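Local coordinates for protein regulator of polyketide synthase expression (Bifidobacterium adolescentis, PDB 3ONQ) that is of unknown function but, with a PucR-type C-terminal helix-turn-helix domain, probably regulates transcription, perhaps of polyketide synthase genes, at residues E30-N35 / L96-Q101; P128-V133 / S137-E142; E25-E30 / V42-I47; L72-A77 / V86-Y91; A113-F118 / E122-S127. All blocks are in the same frame, centred on the assembly; numbering follows the deposited sequence.

Interaction 1: E30-N35 / L96-Q101; sequences ECLLTN and LALACQ
Leu32 and Leu33 meet Leu98 and Leu96 through methyl groups alone; no flat group belongs to the contact between the segments, and the rings nearby are Trp50 against Leu98 and Tyr91 against Leu33. Leu32 faces Leu98, its CD1 lying 4.1 Å from CD2 of Leu98, and the two side chains cross at about a right angle. The second pair is alike: one residue on in the helix and two back in the strand, Leu33 CD1 is 4.2 Å from Leu96 CD2, again with the branches crossing almost squarely. Leu33 has to reach for its partner. Its CB leaves the helix across the line to the strand, but with CG anti to the backbone N (chi1 -156°) the CD1 branch is carried over to Leu96. Each pair therefore shares a single close methyl approach, and the two backbones stay about 10 Å apart at CA. Val133 and Leu140 of helix 132-149 and Met45 of helix 39-48 also pack on Leu32. The helix stops just beyond, in a Schellman motif: Met36 N reaches Cys31 O, Asn35 N bonds Leu32 O, and Asn35 has positive phi. The C-terminal carbonyl Leu33 O is taken up by Arg141 NH1. Leucines from a helix end set against alternate leucines of an inner strand make up the hydrophobic interface of helix layer and sheet in an alpha-beta-alpha sandwich.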
# COMPACT_ATOMS: atom_id res chain seq x y z
N GLU B 30 -20.05 0.97 2.93
CA GLU B 30 -19.77 0.30 1.67
C GLU B 30 -18.33 0.47 1.23
O GLU B 30 -17.74 -0.46 0.67
CB GLU B 30 -20.72 0.76 0.55
CG GLU B 30 -22.16 0.34 0.77
CD GLU B 30 -23.07 0.84 -0.34
OE1 GLU B 30 -22.55 1.24 -1.41
OE2 GLU B 30 -24.31 0.84 -0.14
N CYS B 31 -17.75 1.65 1.46
CA CYS B 31 -16.36 1.85 1.09
C CYS B 31 -15.48 0.87 1.87
O CYS B 31 -14.64 0.19 1.30
CB CYS B 31 -15.91 3.29 1.35
SG CYS B 31 -16.69 4.53 0.25
N LEU B 32 -15.69 0.80 3.18
CA LEU B 32 -14.88 -0.05 4.02
C LEU B 32 -15.04 -1.51 3.62
O LEU B 32 -14.06 -2.24 3.51
CB LEU B 32 -15.25 0.15 5.49
CG LEU B 32 -14.97 1.54 6.07
CD1 LEU B 32 -15.62 1.70 7.43
CD2 LEU B 32 -13.46 1.81 6.14
N LEU B 33 -16.28 -1.92 3.39
CA LEU B 33 -16.56 -3.31 3.05
C LEU B 33 -15.92 -3.68 1.70
O LEU B 33 -15.57 -4.84 1.46
CB LEU B 33 -18.07 -3.58 3.02
CG LEU B 33 -18.53 -5.01 3.24
CD1 LEU B 33 -17.84 -5.59 4.47
CD2 LEU B 33 -20.04 -5.06 3.41
N THR B 34 -15.76 -2.68 0.82
CA THR B 34 -15.18 -2.92 -0.50
C THR B 34 -13.68 -2.61 -0.57
O THR B 34 -13.12 -2.44 -1.64
CB THR B 34 -15.95 -2.19 -1.65
OG1 THR B 34 -15.88 -0.78 -1.48
CG2 THR B 34 -17.41 -2.64 -1.69
N ASN B 35 -13.04 -2.55 0.60
CA ASN B 35 -11.59 -2.36 0.71
C ASN B 35 -11.06 -1.00 0.27
O ASN B 35 -9.91 -0.88 -0.15
CB ASN B 35 -10.82 -3.47 -0.03
CG ASN B 35 -9.34 -3.50 0.34
OD1 ASN B 35 -8.97 -3.25 1.48
ND2 ASN B 35 -8.50 -3.78 -0.64
N LEU B 96 -23.91 -5.96 10.02
CA LEU B 96 -22.55 -5.80 10.54
C LEU B 96 -22.45 -4.47 11.25
O LEU B 96 -22.97 -3.46 10.78
CB LEU B 96 -21.50 -5.85 9.41
CG LEU B 96 -21.04 -7.21 8.89
CD1 LEU B 96 -22.21 -8.08 8.50
CD2 LEU B 96 -20.08 -7.04 7.71
N ALA B 97 -21.77 -4.47 12.40
CA ALA B 97 -21.59 -3.27 13.19
C ALA B 97 -20.12 -3.10 13.51
O ALA B 97 -19.48 -4.02 14.05
CB ALA B 97 -22.40 -3.35 14.48
N LEU B 98 -19.59 -1.93 13.19
CA LEU B 98 -18.23 -1.56 13.50
C LEU B 98 -18.25 -0.58 14.66
O LEU B 98 -18.72 0.55 14.50
CB LEU B 98 -17.59 -0.90 12.28
CG LEU B 98 -16.17 -0.38 12.49
CD1 LEU B 98 -15.18 -1.54 12.44
CD2 LEU B 98 -15.84 0.66 11.43
N ALA B 99 -17.76 -1.00 15.81
CA ALA B 99 -17.77 -0.13 16.99
C ALA B 99 -16.42 0.53 17.23
O ALA B 99 -15.36 -0.08 17.05
CB ALA B 99 -18.19 -0.92 18.24
N CYS B 100 -16.45 1.79 17.63
CA CYS B 100 -15.23 2.45 18.02
C CYS B 100 -14.87 2.00 19.43
O CYS B 100 -15.71 2.03 20.34
CB CYS B 100 -15.38 3.98 17.97
SG CYS B 100 -13.88 4.83 18.51
N GLN B 101 -13.65 1.55 19.62
CA GLN B 101 -13.28 1.07 20.94
C GLN B 101 -12.82 2.23 21.81
O GLN B 101 -11.73 2.76 21.63
CB GLN B 101 -12.21 -0.02 20.89
CG GLN B 101 -11.71 -0.39 22.28
CD GLN B 101 -10.67 -1.49 22.25
OE1 GLN B 101 -11.00 -2.67 22.14
NE2 GLN B 101 -9.40 -1.10 22.37

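Interaction 2: P128-V133 / S137-E142; sequences PVRSGV and SHALRE. With SO4 (sulfate ion), chain P; SO4 (sulfate ion), chain O.
Val133 O accepts the backbone N of Ser137 at 3.0 Å, an i to i+4 bond in the first turn of helix 132-149. The chain swings into that helix from strand 124-131 at Gly132, whose phi is positive, and this brings Arg130 back alongside the helix, 6.6 Å from Ala139 between CA atoms. The Arg130 chain bends at chi2 (-104°) and lays its guanidinium flat on the His138 ring, the planes only 3° from parallel and His138 CE1 3.3 Å from Arg130 CZ. Pro128 CB lies over the rim of the opposite face. At the guanidinium edge Glu142 is gripped side-on in a two-nitrogen salt bridge: Arg130 NE reaches Glu142 OE2 at 2.8 Å, and Arg130 NH2 reaches OE1, on its syn lone pair, at the same length in a nearly straight bond (169°). Arg130 NH1 turns to the sulfate of chain P, meeting its O1 at 3.0 Å, while Ser131 N holds O4 of that ion at 3.1 Å; the bond from Arg130 NH1 to O4 of the sulfate of chain O is weak. Tyr176 stacks on His138, and Ser137 OG bonds Leu32 O. An alanine in place of Arg130 would probably leave the Glu142 carboxylate without its mate and strip the His138 ring of one of its two stacking partners. The cation is thus shared between a carboxylate, an aromatic face and bound anions. The sulfates probably come from the crystallisation liquor, but their binding is consistent with a local positive potential that would attract anions.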
# COMPACT_ATOMS: atom_id res chain seq x y z
N PRO B 128 -11.24 -9.30 15.91
CA PRO B 128 -10.20 -8.73 16.77
C PRO B 128 -10.25 -7.20 16.73
O PRO B 128 -10.91 -6.61 15.87
CB PRO B 128 -8.89 -9.22 16.12
CG PRO B 128 -9.29 -10.36 15.24
CD PRO B 128 -10.67 -10.05 14.77
N VAL B 129 -9.54 -6.56 17.65
CA VAL B 129 -9.40 -5.10 17.63
C VAL B 129 -8.48 -4.73 16.48
O VAL B 129 -7.48 -5.41 16.22
CB VAL B 129 -8.84 -4.56 18.96
CG1 VAL B 129 -8.65 -3.03 18.89
CG2 VAL B 129 -9.77 -4.90 20.10
N ARG B 130 -8.81 -3.66 15.76
CA ARG B 130 -7.98 -3.18 14.66
C ARG B 130 -7.88 -1.65 14.78
O ARG B 130 -8.66 -1.03 15.50
CB ARG B 130 -8.58 -3.58 13.31
CG ARG B 130 -8.89 -5.06 13.17
CD ARG B 130 -7.86 -5.77 12.31
NE ARG B 130 -8.13 -7.20 12.15
CZ ARG B 130 -7.23 -8.14 12.42
NH1 ARG B 130 -6.03 -7.80 12.86
NH2 ARG B 130 -7.53 -9.42 12.25
N SER B 131 -6.91 -1.05 14.09
CA SER B 131 -6.69 0.39 14.24
C SER B 131 -6.85 1.17 12.95
O SER B 131 -6.44 0.73 11.86
CB SER B 131 -5.31 0.66 14.85
OG SER B 131 -4.30 0.14 14.01
N GLY B 132 -7.45 2.35 13.08
CA GLY B 132 -7.61 3.27 11.97
C GLY B 132 -8.55 2.77 10.89
O GLY B 132 -9.16 1.70 11.00
N VAL B 133 -8.67 3.56 9.84
CA VAL B 133 -9.57 3.25 8.73
C VAL B 133 -9.23 1.92 8.06
O VAL B 133 -10.12 1.14 7.75
CB VAL B 133 -9.60 4.41 7.72
CG1 VAL B 133 -10.26 3.97 6.44
CG2 VAL B 133 -10.35 5.59 8.32
N SER B 137 -11.70 -1.35 7.84
CA SER B 137 -12.00 -2.11 6.62
C SER B 137 -11.68 -3.59 6.82
O SER B 137 -12.45 -4.47 6.43
CB SER B 137 -11.21 -1.57 5.43
OG SER B 137 -11.49 -2.31 4.25
N HIS B 138 -10.54 -3.86 7.44
CA HIS B 138 -10.14 -5.21 7.80
C HIS B 138 -11.18 -5.90 8.70
O HIS B 138 -11.58 -7.04 8.44
CB HIS B 138 -8.77 -5.18 8.50
CG HIS B 138 -8.17 -6.54 8.69
ND1 HIS B 138 -6.86 -6.72 9.11
CD2 HIS B 138 -8.68 -7.78 8.52
CE1 HIS B 138 -6.60 -8.02 9.18
NE2 HIS B 138 -7.70 -8.68 8.83
N ALA B 139 -11.60 -5.22 9.76
CA ALA B 139 -12.58 -5.78 10.70
C ALA B 139 -13.89 -6.12 10.01
O ALA B 139 -14.46 -7.20 10.20
CB ALA B 139 -12.83 -4.80 11.87
N LEU B 140 -14.40 -5.20 9.20
CA LEU B 140 -15.64 -5.46 8.49
C LEU B 140 -15.52 -6.61 7.47
O LEU B 140 -16.42 -7.42 7.33
CB LEU B 140 -16.16 -4.19 7.83
CG LEU B 140 -16.75 -3.19 8.83
CD1 LEU B 140 -17.00 -1.81 8.19
CD2 LEU B 140 -18.04 -3.75 9.39
N ARG B 141 -14.40 -6.67 6.75
CA ARG B 141 -14.24 -7.70 5.75
C ARG B 141 -14.02 -9.09 6.38
O ARG B 141 -14.63 -10.07 5.95
CB ARG B 141 -13.15 -7.33 4.75
CG ARG B 141 -13.61 -6.25 3.77
CD ARG B 141 -12.53 -5.86 2.77
NE ARG B 141 -12.08 -6.97 1.93
CZ ARG B 141 -12.64 -7.29 0.76
NH1 ARG B 141 -13.68 -6.61 0.31
NH2 ARG B 141 -12.16 -8.31 0.05
N GLU B 142 -13.18 -9.20 7.40
CA GLU B 142 -13.00 -10.51 8.02
C GLU B 142 -14.31 -10.98 8.62
O GLU B 142 -14.59 -12.19 8.67
CB GLU B 142 -11.87 -10.51 9.06
CG GLU B 142 -12.12 -9.64 10.30
CD GLU B 142 -10.82 -9.36 11.07
OE1 GLU B 142 -9.90 -10.20 11.03
OE2 GLU B 142 -10.71 -8.29 11.69
S SO4 P . -4.25 -3.76 12.91
O1 SO4 P . -4.61 -5.17 13.13
O2 SO4 P . -3.91 -3.15 14.19
O3 SO4 P . -3.09 -3.69 12.03
O4 SO4 P . -5.37 -3.04 12.32
S SO4 O . -2.42 -10.36 12.30
O1 SO4 O . -3.06 -11.14 13.35
O2 SO4 O . -1.30 -9.60 12.86
O3 SO4 O . -1.89 -11.25 11.26
O4 SO4 O . -3.39 -9.44 11.72

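Interaction 3: E25-E30 / V42-I47; sequences ERLAFE and VSLMNI
Helices 21-33 and 39-48 form a helical hairpin, and it closes where Leu27 and Ala28 of the first meet Leu44 and selenomethionine Met45 of the second. The short segments run roughly antiparallel, at 142°, with axes 9.7 Å apart at closest. Leu44 does most of the touching. Its CD1 sits 3.6 Å from Leu27 CD2 and nearly as close to Leu27 CG, the two leucines crossing at about a right angle. Leu27 starts out across the line between the helices, and its CG, anti to the backbone N (chi1 177°), brings the CD2 branch in toward Leu44. Ala28 lies at the point where the backbones come nearest, 6.2 Å from Leu44 between CA atoms; its methyl points toward the second helix, with CB 4.4 Å from Leu44 CB. Beside Leu44, the Met45 chain, bent at chi2 and chi3, folds its selenium to 4.1 Å from Ala28 CB. The small alanine is consistent with the close approach of the backbones here. On the outer flank, helix 11-15 covers Leu27 with Leu14 and Leu15, and Ser43 OG bonds Glu30 OE1 of the second subunit. Inward, Met45 continues onto Val133 of helix 132-149, while Phe29, on a different side of its helix, packs on Leu140 of that same helix and on Val87 of strand 86-91.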
# COMPACT_ATOMS: atom_id res chain seq x y z
N GLU B 25 -23.07 7.38 6.60
CA GLU B 25 -22.74 6.11 7.25
C GLU B 25 -22.76 4.96 6.24
O GLU B 25 -21.82 4.16 6.18
CB GLU B 25 -23.71 5.82 8.39
CG GLU B 25 -23.39 4.51 9.13
CD GLU B 25 -24.49 4.08 10.08
OE1 GLU B 25 -25.67 4.19 9.71
OE2 GLU B 25 -24.17 3.63 11.20
N ARG B 26 -23.82 4.87 5.45
CA ARG B 26 -23.96 3.77 4.51
C ARG B 26 -22.82 3.82 3.50
O ARG B 26 -22.28 2.78 3.11
CB ARG B 26 -25.31 3.80 3.79
CG ARG B 26 -25.45 2.70 2.74
CD ARG B 26 -26.83 2.68 2.11
NE ARG B 26 -27.49 4.00 2.13
CZ ARG B 26 -27.33 4.95 1.21
NH1 ARG B 26 -26.51 4.77 0.18
NH2 ARG B 26 -27.98 6.10 1.34
N LEU B 27 -22.45 5.04 3.10
CA LEU B 27 -21.36 5.23 2.15
C LEU B 27 -20.02 4.80 2.75
O LEU B 27 -19.23 4.12 2.10
CB LEU B 27 -21.28 6.69 1.68
CG LEU B 27 -20.12 7.04 0.75
CD1 LEU B 27 -20.22 6.27 -0.57
CD2 LEU B 27 -20.06 8.55 0.49
N ALA B 28 -19.77 5.19 4.00
CA ALA B 28 -18.53 4.77 4.64
C ALA B 28 -18.52 3.25 4.81
O ALA B 28 -17.51 2.59 4.57
CB ALA B 28 -18.37 5.45 5.98
N PHE B 29 -19.66 2.70 5.22
CA PHE B 29 -19.81 1.25 5.34
C PHE B 29 -19.43 0.56 4.04
O PHE B 29 -18.57 -0.31 4.03
CB PHE B 29 -21.25 0.89 5.74
CG PHE B 29 -21.50 -0.59 5.89
CD1 PHE B 29 -21.10 -1.27 7.03
CD2 PHE B 29 -22.15 -1.29 4.89
CE1 PHE B 29 -21.35 -2.62 7.18
CE2 PHE B 29 -22.40 -2.65 5.03
CZ PHE B 29 -22.00 -3.32 6.18
N GLU B 30 -20.05 0.97 2.93
CA GLU B 30 -19.77 0.30 1.67
C GLU B 30 -18.33 0.47 1.23
O GLU B 30 -17.74 -0.46 0.67
CB GLU B 30 -20.72 0.76 0.55
CG GLU B 30 -22.16 0.34 0.77
CD GLU B 30 -23.07 0.84 -0.34
OE1 GLU B 30 -22.55 1.24 -1.41
OE2 GLU B 30 -24.31 0.84 -0.14
N VAL B 42 -11.09 8.20 4.95
CA VAL B 42 -10.68 8.85 6.18
C VAL B 42 -11.52 10.10 6.43
O VAL B 42 -11.98 10.34 7.56
CB VAL B 42 -9.19 9.24 6.14
CG1 VAL B 42 -8.81 10.00 7.42
CG2 VAL B 42 -8.32 8.00 5.95
N SER B 43 -11.75 10.90 5.38
CA SER B 43 -12.58 12.09 5.51
C SER B 43 -14.03 11.75 5.90
O SER B 43 -14.63 12.41 6.76
CB SER B 43 -12.56 12.95 4.23
OG SER B 43 -11.29 13.56 4.03
N LEU B 44 -14.60 10.73 5.27
CA LEU B 44 -15.95 10.33 5.63
C LEU B 44 -16.02 9.92 7.09
O LEU B 44 -16.95 10.30 7.81
CB LEU B 44 -16.44 9.19 4.74
CG LEU B 44 -16.65 9.53 3.27
CD1 LEU B 44 -17.16 8.30 2.55
CD2 LEU B 44 -17.64 10.66 3.12
N MSE B 45 -15.05 9.13 7.54
CA MSE B 45 -15.05 8.70 8.94
C MSE B 45 -14.81 9.92 9.85
O MSE B 45 -15.42 10.04 10.91
CB MSE B 45 -13.99 7.63 9.17
CG MSE B 45 -14.28 6.32 8.42
SE MSE B 45 -15.84 5.41 9.17
CE MSE B 45 -14.85 4.40 10.53
N ASN B 46 -13.94 10.82 9.42
CA ASN B 46 -13.77 12.09 10.14
C ASN B 46 -15.09 12.79 10.36
O ASN B 46 -15.41 13.22 11.46
CB ASN B 46 -12.87 13.02 9.33
CG ASN B 46 -11.48 13.12 9.89
OD1 ASN B 46 -11.29 13.22 11.10
ND2 ASN B 46 -10.49 13.11 9.00
N ILE B 47 -15.87 12.93 9.29
CA ILE B 47 -17.16 13.61 9.34
C ILE B 47 -18.12 12.93 10.31
O ILE B 47 -18.90 13.59 10.99
CB ILE B 47 -17.79 13.67 7.93
CG1 ILE B 47 -17.09 14.75 7.10
CG2 ILE B 47 -19.28 13.94 8.01
CD1 ILE B 47 -17.05 14.45 5.61

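Interaction 4: L72-A77 / V86-Y91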
# COMPACT_ATOMS: atom_id res chain seq x y z
N LEU B 72 -31.11 -0.59 16.84
CA LEU B 72 -31.44 0.21 18.02
C LEU B 72 -30.77 -0.40 19.24
O LEU B 72 -30.15 0.31 20.04
CB LEU B 72 -32.95 0.26 18.22
CG LEU B 72 -33.41 0.99 19.48
CD1 LEU B 72 -32.78 2.37 19.54
CD2 LEU B 72 -34.93 1.06 19.55
N ALA B 73 -30.90 -1.71 19.37
CA ALA B 73 -30.26 -2.45 20.45
C ALA B 73 -28.75 -2.20 20.48
O ALA B 73 -28.20 -1.93 21.53
CB ALA B 73 -30.55 -3.92 20.31
N ILE B 74 -28.09 -2.27 19.33
CA ILE B 74 -26.64 -2.08 19.27
C ILE B 74 -26.23 -0.65 19.60
O ILE B 74 -25.28 -0.42 20.36
CB ILE B 74 -26.06 -2.47 17.90
CG1 ILE B 74 -26.32 -3.95 17.60
CG2 ILE B 74 -24.57 -2.18 17.84
CD1 ILE B 74 -25.81 -4.39 16.23
N ARG B 75 -26.91 0.34 19.03
CA ARG B 75 -26.58 1.72 19.38
C ARG B 75 -26.78 2.00 20.87
O ARG B 75 -25.98 2.71 21.48
CB ARG B 75 -27.35 2.71 18.52
CG ARG B 75 -27.04 2.56 17.03
CD ARG B 75 -27.61 3.70 16.18
NE ARG B 75 -27.52 3.36 14.76
CZ ARG B 75 -26.44 3.53 14.02
NH1 ARG B 75 -25.34 4.07 14.55
NH2 ARG B 75 -26.45 3.17 12.73
N LYS B 76 -27.82 1.43 21.46
CA LYS B 76 -28.07 1.62 22.89
C LYS B 76 -26.97 0.96 23.73
O LYS B 76 -26.50 1.53 24.73
CB LYS B 76 -29.44 1.06 23.28
CG LYS B 76 -29.66 1.05 24.79
CD LYS B 76 -30.97 0.38 25.18
CE LYS B 76 -31.12 0.29 26.70
NZ LYS B 76 -31.08 1.64 27.34
N ALA B 77 -26.55 -0.23 23.34
CA ALA B 77 -25.55 -0.96 24.09
C ALA B 77 -24.22 -0.20 24.06
O ALA B 77 -23.55 -0.06 25.08
CB ALA B 77 -25.38 -2.37 23.57
N VAL B 86 -20.68 3.98 16.30
CA VAL B 86 -20.81 2.65 15.74
C VAL B 86 -21.40 2.75 14.33
O VAL B 86 -22.50 3.29 14.13
CB VAL B 86 -21.60 1.69 16.67
CG1 VAL B 86 -22.98 2.23 16.93
CG2 VAL B 86 -21.66 0.28 16.08
N VAL B 87 -20.65 2.28 13.34
CA VAL B 87 -21.11 2.24 11.95
C VAL B 87 -21.81 0.92 11.70
O VAL B 87 -21.22 -0.15 11.88
CB VAL B 87 -19.94 2.38 10.97
CG1 VAL B 87 -20.40 2.09 9.54
CG2 VAL B 87 -19.34 3.79 11.09
N ILE B 88 -23.07 1.00 11.29
CA ILE B 88 -23.90 -0.18 11.10
C ILE B 88 -24.35 -0.27 9.66
O ILE B 88 -24.72 0.73 9.06
CB ILE B 88 -25.13 -0.15 12.02
CG1 ILE B 88 -24.67 -0.05 13.48
CG2 ILE B 88 -26.02 -1.38 11.79
CD1 ILE B 88 -25.80 -0.15 14.48
N GLY B 89 -24.31 -1.48 9.10
CA GLY B 89 -24.75 -1.68 7.72
C GLY B 89 -25.20 -3.11 7.49
O GLY B 89 -24.95 -3.99 8.31
N THR B 90 -25.87 -3.35 6.38
CA THR B 90 -26.36 -4.69 6.10
C THR B 90 -25.65 -5.27 4.89
O THR B 90 -25.19 -4.54 4.01
CB THR B 90 -27.87 -4.71 5.85
OG1 THR B 90 -28.16 -3.91 4.70
CG2 THR B 90 -28.61 -4.15 7.05
N TYR B 91 -25.56 -6.59 4.87
CA TYR B 91 -24.93 -7.27 3.76
C TYR B 91 -25.61 -8.60 3.57
O TYR B 91 -25.43 -9.53 4.35
CB TYR B 91 -23.44 -7.43 4.03
CG TYR B 91 -22.72 -8.15 2.93
CD1 TYR B 91 -22.30 -7.47 1.80
CD2 TYR B 91 -22.50 -9.52 3.02
CE1 TYR B 91 -21.65 -8.14 0.78
CE2 TYR B 91 -21.85 -10.19 2.02
CZ TYR B 91 -21.42 -9.50 0.90
OH TYR B 91 -20.77 -10.18 -0.10
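Arg75 and Ile74 of helix 67-80 pack on Val86 and Ile88 of strand 86-91, the edge strand of the sheet within this chain. Helix and strand are successive elements of a beta-alpha-beta-beta-alpha-beta unit with ferredoxin-like strand order, and their short segments run antiparallel, at 171°, with axes 9.7 Å apart. Ile74 supplies the apolar half: its CG2 lies 4.2 Å from Val86 CG2 and 4.1 Å from Ile88 CD1, wedged between two residues on the same face of the strand. Arg75 supplies the other half. Its chain, extended from CG to NE, runs out over the strand so that Ile88 CD1 sits 3.7 Å above the centre of the guanidinium plane, while Ile88 CB lies 3.6 Å from Arg75 NH2. Arg75 NH1 donates to Val86 O at 3.0 Å; the donor lies in the carbonyl plane, but the oxygen is 31° out of the guanidinium plane and the N-H...O angle is only 131°, a bent bond. Further out, Leu95 and Ala97 of strand 94-100 and Val114 and Phe118 support Ile74. A leucine in place of Arg75 would probably leave Val86 O without this donor and the Glu25 carboxylate without its charged mate. That carboxylate, from helix 21-33, holds the guanidinium in place: one oxygen, Glu25 OE2, receives both the salt bridge from Arg75 NH2 and a hydrogen bond from the backbone N of Ile88.

Interaction 5: A113-F118 / E122-S127; sequences AVMPAF and EPLYLS
Leu124 sets one methyl on Phe118 and the other on selenomethionine Met115, and these two approaches are the tight part of the contact. Leu124 CD1 stands over one face of the Phe118 ring, 4.0 Å from its centroid and 21° off the normal, a CH-pi contact. It is shifted toward the CG side, with Phe118 CG 3.8 Å from that methyl. Leu124 CD2 meets Met115 CG at 3.8 Å, the two side chains crossing at about a right angle. Leu124 CG is turned away from its own backbone N (chi1 173°), which carries the fork of CD1 and CD2 toward 113-118. At the ring edge, in plane, lies Val114 CG2. The segments belong to the second half of a ferredoxin-like unit: helix 107-114 runs into a 3-10 turn, 115-117, before the chain enters strand 124-131, which pairs with 55-61 and 160-161. On the inner side Leu124 rests on Ile59. The outer side is looser. Met115 is only partly buried, and its chain bends at chi3 beyond the one carbon that touches Leu124; Pro116 and Ala113 face solvent, and the carboxylate end of Glu122 leads away from 113-118.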
# COMPACT_ATOMS: atom_id res chain seq x y z
N ALA B 113 -23.28 -7.86 25.35
CA ALA B 113 -24.38 -6.91 25.49
C ALA B 113 -25.36 -6.94 24.31
O ALA B 113 -26.55 -6.71 24.50
CB ALA B 113 -23.84 -5.48 25.70
N VAL B 114 -24.86 -7.22 23.10
CA VAL B 114 -25.74 -7.18 21.92
C VAL B 114 -26.21 -8.55 21.43
O VAL B 114 -27.05 -8.64 20.53
CB VAL B 114 -25.10 -6.40 20.75
CG1 VAL B 114 -24.72 -5.00 21.21
CG2 VAL B 114 -23.90 -7.16 20.19
N MSE B 115 -25.68 -9.61 22.02
CA MSE B 115 -26.01 -10.95 21.56
C MSE B 115 -27.51 -11.23 21.39
O MSE B 115 -27.90 -11.87 20.41
CB MSE B 115 -25.39 -12.00 22.47
CG MSE B 115 -23.96 -12.27 22.13
SE MSE B 115 -23.36 -13.95 22.89
CE MSE B 115 -24.82 -15.08 22.28
N PRO B 116 -28.34 -10.75 22.32
CA PRO B 116 -29.78 -11.04 22.24
C PRO B 116 -30.43 -10.46 20.98
O PRO B 116 -31.45 -10.97 20.54
CB PRO B 116 -30.35 -10.35 23.49
CG PRO B 116 -29.20 -10.26 24.42
CD PRO B 116 -28.00 -10.03 23.56
N ALA B 117 -29.84 -9.42 20.40
CA ALA B 117 -30.38 -8.82 19.19
C ALA B 117 -30.02 -9.60 17.92
O ALA B 117 -30.38 -9.18 16.81
CB ALA B 117 -29.94 -7.38 19.05
N PHE B 118 -29.32 -10.72 18.07
CA PHE B 118 -28.92 -11.53 16.92
C PHE B 118 -29.54 -12.92 17.04
O PHE B 118 -29.57 -13.50 18.12
CB PHE B 118 -27.39 -11.67 16.79
CG PHE B 118 -26.71 -10.41 16.34
CD1 PHE B 118 -26.60 -10.11 14.99
CD2 PHE B 118 -26.16 -9.53 17.27
CE1 PHE B 118 -25.96 -8.93 14.57
CE2 PHE B 118 -25.53 -8.36 16.86
CZ PHE B 118 -25.43 -8.07 15.50
N GLU B 122 -28.50 -18.54 13.81
CA GLU B 122 -27.55 -18.14 12.78
C GLU B 122 -26.20 -17.81 13.41
O GLU B 122 -26.11 -17.45 14.58
CB GLU B 122 -28.08 -16.93 12.00
CG GLU B 122 -29.51 -17.08 11.47
CD GLU B 122 -29.64 -18.23 10.47
OE1 GLU B 122 -28.62 -18.63 9.86
OE2 GLU B 122 -30.78 -18.72 10.28
N PRO B 123 -25.12 -17.93 12.62
CA PRO B 123 -23.78 -17.61 13.11
C PRO B 123 -23.64 -16.16 13.53
O PRO B 123 -24.35 -15.27 13.04
CB PRO B 123 -22.91 -17.90 11.88
CG PRO B 123 -23.67 -18.95 11.14
CD PRO B 123 -25.10 -18.52 11.27
N LEU B 124 -22.72 -15.93 14.45
CA LEU B 124 -22.40 -14.63 14.98
C LEU B 124 -20.87 -14.58 15.00
O LEU B 124 -20.23 -15.55 15.41
CB LEU B 124 -22.96 -14.51 16.39
CG LEU B 124 -22.63 -13.29 17.24
CD1 LEU B 124 -23.33 -12.06 16.68
CD2 LEU B 124 -23.04 -13.51 18.68
N TYR B 125 -20.28 -13.47 14.55
CA TYR B 125 -18.82 -13.34 14.54
C TYR B 125 -18.34 -12.06 15.22
O TYR B 125 -18.89 -10.98 14.99
CB TYR B 125 -18.29 -13.39 13.10
CG TYR B 125 -16.79 -13.24 13.01
CD1 TYR B 125 -15.96 -14.34 13.10
CD2 TYR B 125 -16.20 -11.98 12.85
CE1 TYR B 125 -14.58 -14.21 13.02
CE2 TYR B 125 -14.80 -11.84 12.76
CZ TYR B 125 -14.00 -12.97 12.85
OH TYR B 125 -12.63 -12.88 12.78
N LEU B 126 -17.30 -12.19 16.05
CA LEU B 126 -16.68 -11.06 16.74
C LEU B 126 -15.25 -10.89 16.26
O LEU B 126 -14.46 -11.81 16.36
CB LEU B 126 -16.68 -11.31 18.26
CG LEU B 126 -15.93 -10.27 19.13
CD1 LEU B 126 -16.56 -8.89 18.99
CD2 LEU B 126 -15.85 -10.66 20.61
N SER B 127 -14.90 -9.72 15.72
CA SER B 127 -13.56 -9.53 15.15
C SER B 127 -12.54 -9.13 16.21
O SER B 127 -12.91 -8.65 17.27
CB SER B 127 -13.57 -8.44 14.07
OG SER B 127 -13.38 -7.16 14.65

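From the N terminus, interaction 3 closes first, folding helix 21-33 back against helix 39-48. Interaction 1 opens within its span, sharing Glu30, and closes only at strand 94-100, so the two cross. Within that long loop, interaction 4 closes a short one from helix 67-80 to strand 86-91, the sheet neighbour of 94-100. Interactions 5 and 2 follow in series, both using strand 124-131: the first joins it to the end of helix 107-114, the second to helix 132-149. Interactions 4 and 5 meet in one helix layer of the sandwich; interactions 1, 2 and 3 touch one another in the other, and a salt bridge between interactions 3 and 4 links the two layers at strand 86-91.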